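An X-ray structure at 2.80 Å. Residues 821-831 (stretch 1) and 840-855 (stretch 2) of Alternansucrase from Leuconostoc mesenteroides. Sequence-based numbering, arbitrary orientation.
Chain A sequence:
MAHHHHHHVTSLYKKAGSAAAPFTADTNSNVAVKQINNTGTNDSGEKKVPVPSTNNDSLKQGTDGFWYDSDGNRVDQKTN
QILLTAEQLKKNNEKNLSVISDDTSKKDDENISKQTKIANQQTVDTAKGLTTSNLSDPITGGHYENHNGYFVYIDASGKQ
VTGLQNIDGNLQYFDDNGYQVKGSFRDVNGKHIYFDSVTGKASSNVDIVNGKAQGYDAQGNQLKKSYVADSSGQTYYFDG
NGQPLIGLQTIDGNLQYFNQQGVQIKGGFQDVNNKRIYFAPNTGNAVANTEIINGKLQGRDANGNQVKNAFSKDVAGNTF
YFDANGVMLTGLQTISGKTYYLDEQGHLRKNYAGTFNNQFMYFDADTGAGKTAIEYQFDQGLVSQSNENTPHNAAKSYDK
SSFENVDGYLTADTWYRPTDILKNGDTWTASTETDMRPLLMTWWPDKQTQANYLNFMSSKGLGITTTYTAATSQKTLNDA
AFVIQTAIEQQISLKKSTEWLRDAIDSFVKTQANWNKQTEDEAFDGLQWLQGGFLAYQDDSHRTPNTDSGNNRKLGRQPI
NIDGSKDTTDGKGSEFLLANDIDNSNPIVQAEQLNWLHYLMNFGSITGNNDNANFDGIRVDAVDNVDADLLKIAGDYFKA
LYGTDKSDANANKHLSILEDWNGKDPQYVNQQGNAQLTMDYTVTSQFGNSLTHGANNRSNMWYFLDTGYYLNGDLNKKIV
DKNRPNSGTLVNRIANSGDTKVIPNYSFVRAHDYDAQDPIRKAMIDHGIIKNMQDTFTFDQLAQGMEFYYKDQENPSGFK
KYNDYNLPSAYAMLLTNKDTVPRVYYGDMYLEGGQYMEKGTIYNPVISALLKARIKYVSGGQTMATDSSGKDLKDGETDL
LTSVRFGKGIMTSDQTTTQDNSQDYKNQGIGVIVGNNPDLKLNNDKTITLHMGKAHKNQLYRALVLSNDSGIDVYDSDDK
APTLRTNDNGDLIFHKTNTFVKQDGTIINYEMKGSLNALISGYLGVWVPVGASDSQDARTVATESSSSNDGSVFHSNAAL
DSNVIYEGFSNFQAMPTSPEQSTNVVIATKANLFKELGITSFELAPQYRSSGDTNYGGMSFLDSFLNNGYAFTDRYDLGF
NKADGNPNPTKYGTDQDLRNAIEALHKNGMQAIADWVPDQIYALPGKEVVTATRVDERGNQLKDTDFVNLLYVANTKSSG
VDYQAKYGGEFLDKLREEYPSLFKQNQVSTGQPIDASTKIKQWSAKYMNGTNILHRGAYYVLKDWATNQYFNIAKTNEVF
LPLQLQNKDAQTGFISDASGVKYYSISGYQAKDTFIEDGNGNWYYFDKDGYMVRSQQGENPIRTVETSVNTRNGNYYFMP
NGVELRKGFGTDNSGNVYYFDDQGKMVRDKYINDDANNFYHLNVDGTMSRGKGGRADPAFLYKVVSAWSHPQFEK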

ATOM      1  N   VAL A 821       7.810 -19.501 -21.498  1.00 37.92           N
ATOM      2  CA  VAL A 821       9.170 -19.026 -21.362  1.00 37.78           C
ATOM      3  C   VAL A 821       9.442 -18.806 -19.881  1.00 39.67           C
ATOM      4  O   VAL A 821       8.950 -17.848 -19.295  1.00 41.25           O
ATOM      5  CB  VAL A 821       9.394 -17.699 -22.083  1.00 38.73           C
ATOM      6  CG1 VAL A 821      10.815 -17.199 -21.812  1.00 40.22           C
ATOM      7  CG2 VAL A 821       9.114 -17.806 -23.581  1.00 37.21           C
ATOM      8  N   PRO A 822      10.193 -19.702 -19.238  1.00 43.10           N
ATOM      9  CA  PRO A 822      10.424 -19.482 -17.804  1.00 43.91           C
ATOM     10  C   PRO A 822      11.316 -18.280 -17.525  1.00 44.78           C
ATOM     11  O   PRO A 822      12.147 -17.935 -18.350  1.00 47.98           O
ATOM     12  CB  PRO A 822      11.097 -20.770 -17.351  1.00 44.63           C
ATOM     13  CG  PRO A 822      11.718 -21.313 -18.586  1.00 45.79           C
ATOM     14  CD  PRO A 822      10.788 -20.957 -19.706  1.00 44.29           C
ATOM     15  N   ARG A 823      11.099 -17.627 -16.388  1.00 45.66           N
ATOM     16  CA  ARG A 823      11.980 -16.571 -15.927  1.00 44.76           C
ATOM     17  C   ARG A 823      12.593 -16.910 -14.576  1.00 44.07           C
ATOM     18  O   ARG A 823      11.902 -17.369 -13.661  1.00 42.84           O
ATOM     19  CB  ARG A 823      11.259 -15.243 -15.830  1.00 45.13           C
ATOM     20  CG  ARG A 823      12.233 -14.098 -15.601  1.00 48.41           C
ATOM     21  CD  ARG A 823      11.549 -12.744 -15.664  1.00 50.45           C
ATOM     22  NE  ARG A 823      10.629 -12.580 -14.558  1.00 52.10           N
ATOM     23  CZ  ARG A 823       9.921 -11.490 -14.330  1.00 56.01           C
ATOM     24  NH1 ARG A 823      10.043 -10.443 -15.133  1.00 59.78           N
ATOM     25  NH2 ARG A 823       9.090 -11.464 -13.290  1.00 58.84           N
ATOM     26  N   VAL A 824      13.899 -16.677 -14.480  1.00 42.73           N
ATOM     27  CA  VAL A 824      14.659 -16.974 -13.287  1.00 44.59           C
ATOM     28  C   VAL A 824      15.075 -15.690 -12.564  1.00 45.37           C
ATOM     29  O   VAL A 824      15.591 -14.735 -13.181  1.00 45.37           O
ATOM     30  CB  VAL A 824      15.925 -17.774 -13.632  1.00 44.97           C
ATOM     31  CG1 VAL A 824      16.711 -18.082 -12.370  1.00 45.49           C
ATOM     32  CG2 VAL A 824      15.566 -19.059 -14.359  1.00 45.03           C
ATOM     33  N   TYR A 825      14.856 -15.676 -11.254  1.00 44.39           N
ATOM     34  CA  TYR A 825      15.077 -14.476 -10.444  1.00 44.26           C
ATOM     35  C   TYR A 825      16.478 -14.497  -9.855  1.00 44.38           C
ATOM     36  O   TYR A 825      16.846 -15.417  -9.135  1.00 42.59           O
ATOM     37  CB  TYR A 825      13.996 -14.393  -9.328  1.00 45.02           C
ATOM     38  CG  TYR A 825      14.158 -13.245  -8.345  1.00 45.42           C
ATOM     39  CD1 TYR A 825      14.446 -11.962  -8.781  1.00 46.25           C
ATOM     40  CD2 TYR A 825      14.034 -13.442  -6.968  1.00 46.64           C
ATOM     41  CE1 TYR A 825      14.601 -10.917  -7.877  1.00 45.81           C
ATOM     42  CE2 TYR A 825      14.173 -12.400  -6.064  1.00 44.65           C
ATOM     43  CZ  TYR A 825      14.461 -11.145  -6.523  1.00 45.21           C
ATOM     44  OH  TYR A 825      14.626 -10.118  -5.633  1.00 48.20           O
ATOM     45  N   TYR A 826      17.235 -13.450 -10.145  1.00 47.05           N
ATOM     46  CA  TYR A 826      18.556 -13.218  -9.553  1.00 49.06           C
ATOM     47  C   TYR A 826      18.639 -13.609  -8.094  1.00 49.06           C
ATOM     48  O   TYR A 826      19.594 -14.240  -7.678  1.00 50.65           O
ATOM     49  CB  TYR A 826      18.905 -11.722  -9.688  1.00 48.49           C
ATOM     50  CG  TYR A 826      20.073 -11.267  -8.846  1.00 47.19           C
ATOM     51  CD1 TYR A 826      21.386 -11.357  -9.316  1.00 46.45           C
ATOM     52  CD2 TYR A 826      19.873 -10.757  -7.593  1.00 47.08           C
ATOM     53  CE1 TYR A 826      22.449 -10.897  -8.560  1.00 47.20           C
ATOM     54  CE2 TYR A 826      20.927 -10.307  -6.826  1.00 48.57           C
ATOM     55  CZ  TYR A 826      22.214 -10.380  -7.316  1.00 49.07           C
ATOM     56  OH  TYR A 826      23.245  -9.931  -6.529  1.00 51.48           O
ATOM     57  N   GLY A 827      17.634 -13.214  -7.323  1.00 49.54           N
ATOM     58  CA  GLY A 827      17.615 -13.410  -5.872  1.00 51.65           C
ATOM     59  C   GLY A 827      17.376 -14.815  -5.376  1.00 51.64           C
ATOM     60  O   GLY A 827      17.492 -15.064  -4.186  1.00 56.19           O
ATOM     61  N   ASP A 828      17.017 -15.717  -6.276  1.00 51.48           N
ATOM     62  CA  ASP A 828      17.013 -17.145  -5.996  1.00 51.55           C
ATOM     63  C   ASP A 828      18.358 -17.779  -6.344  1.00 51.26           C
ATOM     64  O   ASP A 828      18.621 -18.914  -5.952  1.00 51.81           O
ATOM     65  CB  ASP A 828      15.905 -17.846  -6.796  1.00 53.44           C
ATOM     66  CG  ASP A 828      14.514 -17.406  -6.370  1.00 57.98           C
ATOM     67  OD1 ASP A 828      14.359 -17.093  -5.166  1.00 56.81           O
ATOM     68  OD2 ASP A 828      13.602 -17.366  -7.245  1.00 57.89           O
ATOM     69  N   MET A 829      19.190 -17.055  -7.093  1.00 50.56           N
ATOM     70  CA  MET A 829      20.512 -17.528  -7.506  1.00 54.00           C
ATOM     71  C   MET A 829      21.634 -16.903  -6.669  1.00 55.15           C
ATOM     72  O   MET A 829      22.599 -17.579  -6.316  1.00 57.33           O
ATOM     73  CB  MET A 829      20.743 -17.205  -8.980  1.00 56.30           C
ATOM     74  CG  MET A 829      19.771 -17.891  -9.928  1.00 56.88           C
ATOM     75  SD  MET A 829      20.055 -19.666 -10.001  1.00 62.54           S
ATOM     76  CE  MET A 829      21.503 -19.702 -11.058  1.00 61.71           C
ATOM     77  N   TYR A 830      21.509 -15.613  -6.374  1.00 53.96           N
ATOM     78  CA  TYR A 830      22.459 -14.894  -5.546  1.00 54.21           C
ATOM     79  C   TYR A 830      21.687 -14.187  -4.448  1.00 56.45           C
ATOM     80  O   TYR A 830      20.461 -14.068  -4.526  1.00 61.76           O
ATOM     81  CB  TYR A 830      23.279 -13.929  -6.404  1.00 54.72           C
ATOM     82  CG  TYR A 830      24.062 -14.677  -7.453  1.00 59.84           C
ATOM     83  CD1 TYR A 830      23.509 -14.937  -8.708  1.00 62.13           C
ATOM     84  CD2 TYR A 830      25.336 -15.196  -7.175  1.00 62.79           C
ATOM     85  CE1 TYR A 830      24.212 -15.653  -9.664  1.00 67.48           C
ATOM     86  CE2 TYR A 830      26.043 -15.929  -8.125  1.00 64.96           C
ATOM     87  CZ  TYR A 830      25.479 -16.150  -9.365  1.00 67.31           C
ATOM     88  OH  TYR A 830      26.155 -16.862 -10.318  1.00 67.57           O
ATOM     89  N   LEU A 831      22.381 -13.746  -3.401  1.00 55.20           N
ATOM     90  CA  LEU A 831      21.708 -13.105  -2.281  1.00 53.61           C
ATOM     91  C   LEU A 831      21.219 -11.714  -2.661  1.00 52.90           C
ATOM     92  O   LEU A 831      21.937 -10.951  -3.329  1.00 54.35           O
ATOM     93  CB  LEU A 831      22.639 -13.017  -1.081  1.00 56.14           C
ATOM     94  CG  LEU A 831      23.028 -14.351  -0.434  1.00 55.91           C
ATOM     95  CD1 LEU A 831      24.015 -14.095   0.696  1.00 55.93           C
ATOM     96  CD2 LEU A 831      21.815 -15.136   0.070  1.00 54.71           C
ATOM     97  N   GLY A 840      26.547 -16.611  -3.888  1.00 58.18           N
ATOM     98  CA  GLY A 840      25.462 -17.466  -4.341  1.00 54.08           C
ATOM     99  C   GLY A 840      24.574 -17.872  -3.192  1.00 52.59           C
ATOM    100  O   GLY A 840      24.978 -17.790  -2.040  1.00 55.79           O
ATOM    101  N   THR A 841      23.356 -18.302  -3.519  1.00 50.55           N
ATOM    102  CA  THR A 841      22.404 -18.816  -2.549  1.00 49.17           C
ATOM    103  C   THR A 841      22.591 -20.307  -2.427  1.00 49.45           C
ATOM    104  O   THR A 841      23.283 -20.929  -3.238  1.00 50.95           O
ATOM    105  CB  THR A 841      20.939 -18.607  -3.001  1.00 49.95           C
ATOM    106  OG1 THR A 841      20.676 -19.385  -4.172  1.00 48.31           O
ATOM    107  CG2 THR A 841      20.636 -17.161  -3.288  1.00 48.62           C
ATOM    108  N   ILE A 842      21.942 -20.896  -1.431  1.00 50.21           N
ATOM    109  CA  ILE A 842      22.018 -22.343  -1.260  1.00 52.69           C
ATOM    110  C   ILE A 842      21.301 -23.103  -2.392  1.00 53.63           C
ATOM    111  O   ILE A 842      21.603 -24.265  -2.685  1.00 54.81           O
ATOM    112  CB  ILE A 842      21.513 -22.808   0.126  1.00 53.62           C
ATOM    113  CG1 ILE A 842      20.033 -22.489   0.337  1.00 53.45           C
ATOM    114  CG2 ILE A 842      22.349 -22.183   1.236  1.00 53.18           C
ATOM    115  CD1 ILE A 842      19.431 -23.239   1.524  1.00 53.75           C
ATOM    116  N   TYR A 843      20.363 -22.432  -3.041  1.00 53.58           N
ATOM    117  CA  TYR A 843      19.612 -23.040  -4.124  1.00 55.02           C
ATOM    118  C   TYR A 843      20.397 -23.080  -5.447  1.00 53.02           C
ATOM    119  O   TYR A 843      20.074 -23.881  -6.330  1.00 52.96           O
ATOM    120  CB  TYR A 843      18.283 -22.312  -4.314  1.00 58.15           C
ATOM    121  CG  TYR A 843      17.509 -22.034  -3.029  1.00 60.26           C
ATOM    122  CD1 TYR A 843      17.051 -23.067  -2.216  1.00 59.11           C
ATOM    123  CD2 TYR A 843      17.217 -20.729  -2.642  1.00 60.81           C
ATOM    124  CE1 TYR A 843      16.324 -22.799  -1.061  1.00 59.38           C
ATOM    125  CE2 TYR A 843      16.500 -20.466  -1.491  1.00 59.99           C
ATOM    126  CZ  TYR A 843      16.057 -21.510  -0.713  1.00 58.88           C
ATOM    127  OH  TYR A 843      15.340 -21.230   0.410  1.00 67.98           O
ATOM    128  N   ASN A 844      21.419 -22.238  -5.578  1.00 49.84           N
ATOM    129  CA  ASN A 844      22.157 -22.090  -6.830  1.00 49.73           C
ATOM    130  C   ASN A 844      22.565 -23.397  -7.551  1.00 52.89           C
ATOM    131  O   ASN A 844      22.338 -23.540  -8.757  1.00 52.59           O
ATOM    132  CB  ASN A 844      23.388 -21.205  -6.626  1.00 48.46           C
ATOM    133  CG  ASN A 844      24.045 -20.818  -7.936  1.00 47.71           C
ATOM    134  OD1 ASN A 844      24.569 -21.672  -8.658  1.00 46.75           O
ATOM    135  ND2 ASN A 844      24.044 -19.518  -8.242  1.00 48.65           N
ATOM    136  N   PRO A 845      23.164 -24.354  -6.829  1.00 57.40           N
ATOM    137  CA  PRO A 845      23.605 -25.566  -7.517  1.00 58.27           C
ATOM    138  C   PRO A 845      22.454 -26.357  -8.123  1.00 56.61           C
ATOM    139  O   PRO A 845      22.557 -26.808  -9.260  1.00 58.97           O
ATOM    140  CB  PRO A 845      24.313 -26.361  -6.409  1.00 57.95           C
ATOM    141  CG  PRO A 845      24.678 -25.335  -5.396  1.00 57.83           C
ATOM    142  CD  PRO A 845      23.515 -24.394  -5.401  1.00 58.88           C
ATOM    143  N   VAL A 846      21.366 -26.511  -7.380  1.00 57.99           N
ATOM    144  CA  VAL A 846      20.205 -27.291  -7.859  1.00 58.96           C
ATOM    145  C   VAL A 846      19.557 -26.614  -9.061  1.00 58.31           C
ATOM    146  O   VAL A 846      19.268 -27.247 -10.063  1.00 61.80           O
ATOM    147  CB  VAL A 846      19.120 -27.483  -6.772  1.00 58.71           C
ATOM    148  CG1 VAL A 846      18.066 -28.480  -7.238  1.00 58.30           C
ATOM    149  CG2 VAL A 846      19.751 -27.963  -5.475  1.00 63.88           C
ATOM    150  N   ILE A 847      19.363 -25.311  -8.973  1.00 57.18           N
ATOM    151  CA  ILE A 847      18.747 -24.562 -10.050  1.00 55.37           C
ATOM    152  C   ILE A 847      19.691 -24.514 -11.266  1.00 54.41           C
ATOM    153  O   ILE A 847      19.238 -24.582 -12.397  1.00 56.17           O
ATOM    154  CB  ILE A 847      18.375 -23.136  -9.594  1.00 57.98           C
ATOM    155  CG1 ILE A 847      17.437 -23.160  -8.369  1.00 57.99           C
ATOM    156  CG2 ILE A 847      17.708 -22.379 -10.724  1.00 58.26           C
ATOM    157  CD1 ILE A 847      17.225 -21.798  -7.741  1.00 59.31           C
ATOM    158  N   SER A 848      21.007 -24.410 -11.027  1.00 51.57           N
ATOM    159  CA  SER A 848      22.000 -24.408 -12.107  1.00 48.76           C
ATOM    160  C   SER A 848      21.996 -25.733 -12.871  1.00 48.20           C
ATOM    161  O   SER A 848      22.126 -25.761 -14.098  1.00 45.87           O
ATOM    162  CB  SER A 848      23.398 -24.127 -11.562  1.00 49.18           C
ATOM    163  OG  SER A 848      23.465 -22.831 -10.968  1.00 49.39           O
ATOM    164  N   ALA A 849      21.838 -26.825 -12.132  1.00 46.65           N
ATOM    165  CA  ALA A 849      21.722 -28.149 -12.721  1.00 46.48           C
ATOM    166  C   ALA A 849      20.472 -28.282 -13.565  1.00 46.48           C
ATOM    167  O   ALA A 849      20.523 -28.765 -14.713  1.00 51.19           O
ATOM    168  CB  ALA A 849      21.726 -29.210 -11.636  1.00 47.42           C
ATOM    169  N   LEU A 850      19.347 -27.860 -13.001  1.00 46.73           N
ATOM    170  CA  LEU A 850      18.070 -27.869 -13.719  1.00 47.04           C
ATOM    171  C   LEU A 850      18.167 -27.087 -15.023  1.00 45.22           C
ATOM    172  O   LEU A 850      17.638 -27.506 -16.056  1.00 42.56           O
ATOM    173  CB  LEU A 850      16.941 -27.311 -12.829  1.00 46.18           C
ATOM    174  CG  LEU A 850      16.509 -28.230 -11.680  1.00 46.03           C
ATOM    175  CD1 LEU A 850      15.644 -27.465 -10.692  1.00 46.76           C
ATOM    176  CD2 LEU A 850      15.777 -29.467 -12.163  1.00 44.97           C
ATOM    177  N   LEU A 851      18.856 -25.957 -14.957  1.00 45.38           N
ATOM    178  CA  LEU A 851      18.990 -25.069 -16.114  1.00 47.82           C
ATOM    179  C   LEU A 851      19.812 -25.686 -17.228  1.00 47.41           C
ATOM    180  O   LEU A 851      19.442 -25.564 -18.397  1.00 51.24           O
ATOM    181  CB  LEU A 851      19.594 -23.721 -15.705  1.00 46.94           C
ATOM    182  CG  LEU A 851      18.568 -22.744 -15.137  1.00 44.86           C
ATOM    183  CD1 LEU A 851      19.251 -21.637 -14.353  1.00 44.21           C
ATOM    184  CD2 LEU A 851      17.701 -22.175 -16.246  1.00 45.54           C
ATOM    185  N   LYS A 852      20.907 -26.346 -16.864  1.00 47.94           N
ATOM    186  CA  LYS A 852      21.765 -27.059 -17.833  1.00 48.18           C
ATOM    187  C   LYS A 852      21.104 -28.321 -18.374  1.00 46.02           C
ATOM    188  O   LYS A 852      21.244 -28.659 -19.563  1.00 45.21           O
ATOM    189  CB  LYS A 852      23.117 -27.386 -17.208  1.00 49.39           C
ATOM    190  CG  LYS A 852      23.972 -26.152 -17.003  1.00 53.41           C
ATOM    191  CD  LYS A 852      25.346 -26.443 -16.420  1.00 60.84           C
ATOM    192  CE  LYS A 852      25.293 -26.508 -14.905  1.00 68.30           C
ATOM    193  NZ  LYS A 852      26.616 -26.698 -14.244  1.00 72.24           N
ATOM    194  N   ALA A 853      20.369 -29.000 -17.500  1.00 44.49           N
ATOM    195  CA  ALA A 853      19.586 -30.173 -17.881  1.00 42.79           C
ATOM    196  C   ALA A 853      18.476 -29.789 -18.853  1.00 42.10           C
ATOM    197  O   ALA A 853      18.094 -30.583 -19.728  1.00 43.22           O
ATOM    198  CB  ALA A 853      18.989 -30.825 -16.643  1.00 42.21           C
ATOM    199  N   ARG A 854      17.948 -28.574 -18.702  1.00 41.78           N
ATOM    200  CA  ARG A 854      16.878 -28.103 -19.568  1.00 42.36           C
ATOM    201  C   ARG A 854      17.371 -27.994 -21.007  1.00 44.55           C
ATOM    202  O   ARG A 854      16.642 -28.328 -21.938  1.00 47.92           O
ATOM    203  CB  ARG A 854      16.324 -26.769 -19.078  1.00 43.31           C
ATOM    204  CG  ARG A 854      15.044 -26.305 -19.772  1.00 43.94           C
ATOM    205  CD  ARG A 854      14.537 -24.960 -19.224  1.00 42.64           C
ATOM    206  NE  ARG A 854      13.215 -24.626 -19.763  1.00 43.70           N
ATOM    207  CZ  ARG A 854      12.992 -23.942 -20.890  1.00 46.27           C
ATOM    208  NH1 ARG A 854      13.992 -23.458 -21.632  1.00 51.57           N
ATOM    209  NH2 ARG A 854      11.753 -23.721 -21.290  1.00 46.27           N
ATOM    210  N   ILE A 855      18.606 -27.537 -21.189  1.00 44.51           N
ATOM    211  CA  ILE A 855      19.197 -27.445 -22.514  1.00 46.24           C
ATOM    212  C   ILE A 855      19.346 -28.846 -23.155  1.00 49.97           C
ATOM    213  O   ILE A 855      19.073 -29.014 -24.334  1.00 50.04           O
ATOM    214  CB  ILE A 855      20.592 -26.787 -22.422  1.00 47.71           C
ATOM    215  CG1 ILE A 855      20.473 -25.346 -21.917  1.00 46.95           C
ATOM    216  CG2 ILE A 855      21.320 -26.881 -23.766  1.00 47.95           C
ATOM    217  CD1 ILE A 855      21.789 -24.673 -21.575  1.00 48.03           C
TER

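Stretch 1 runs as a β-strand from Val821 to Tyr825, then passes through a short, weakly bonded helical turn to Met829 and Tyr830. Stretch 2 begins as a loop and becomes a helix that continues beyond Ile855. Their backbones meet in a single β bridge, Tyr830 with Gly840, where the CA atoms lie 4.1 Å apart, and together they bury 619 Å².

The hydrogen bonds across the stretches concentrate at the carbonyls of Asp828 and Met829. Met829 O accepts two: from Thr841 N at 3.0 Å and, almost linearly, from Asn844 ND2 at 3.1 Å. The amide side chain of Asn844 can thus do the work of a backbone donor. Gly840 CA adds a CA-H...O contact to Met829 O at 3.5 Å. Thr841 serves both stretches through one hydroxyl: its OG1 donates to Asp828 O at 2.8 Å, while as an acceptor it caps the turn leading into the helix through weak bonds from Tyr843 N and Asn844 N, each 3.3 Å from Thr841 OG1. A side chain that both donates and accepts suits this position.

The apolar contacts follow the helix face carrying Ile847 and Leu851. Met829 starts away from stretch 2 at its CA-to-CB bond, but its flexible chain, m at all three chi angles, brings its end back: SD lies 3.7 Å from Ile847 CG2, and CE 4.4 Å from Leu851 CD1. Farther along, branched side chains meet directly, with Val824 CG2 4.2 Å from Leu851 CD2.

Two contacts use flat groups. Asn844 ND2 sits over one face of the Tyr830 ring, 3.8 Å from Tyr830 CZ. Pro822 CD lies over one face of the Arg854 guanidinium, 3.3 Å from Arg854 NH2; this planar group can pack against a proline ring while its nitrogens hydrogen-bond elsewhere in the structure.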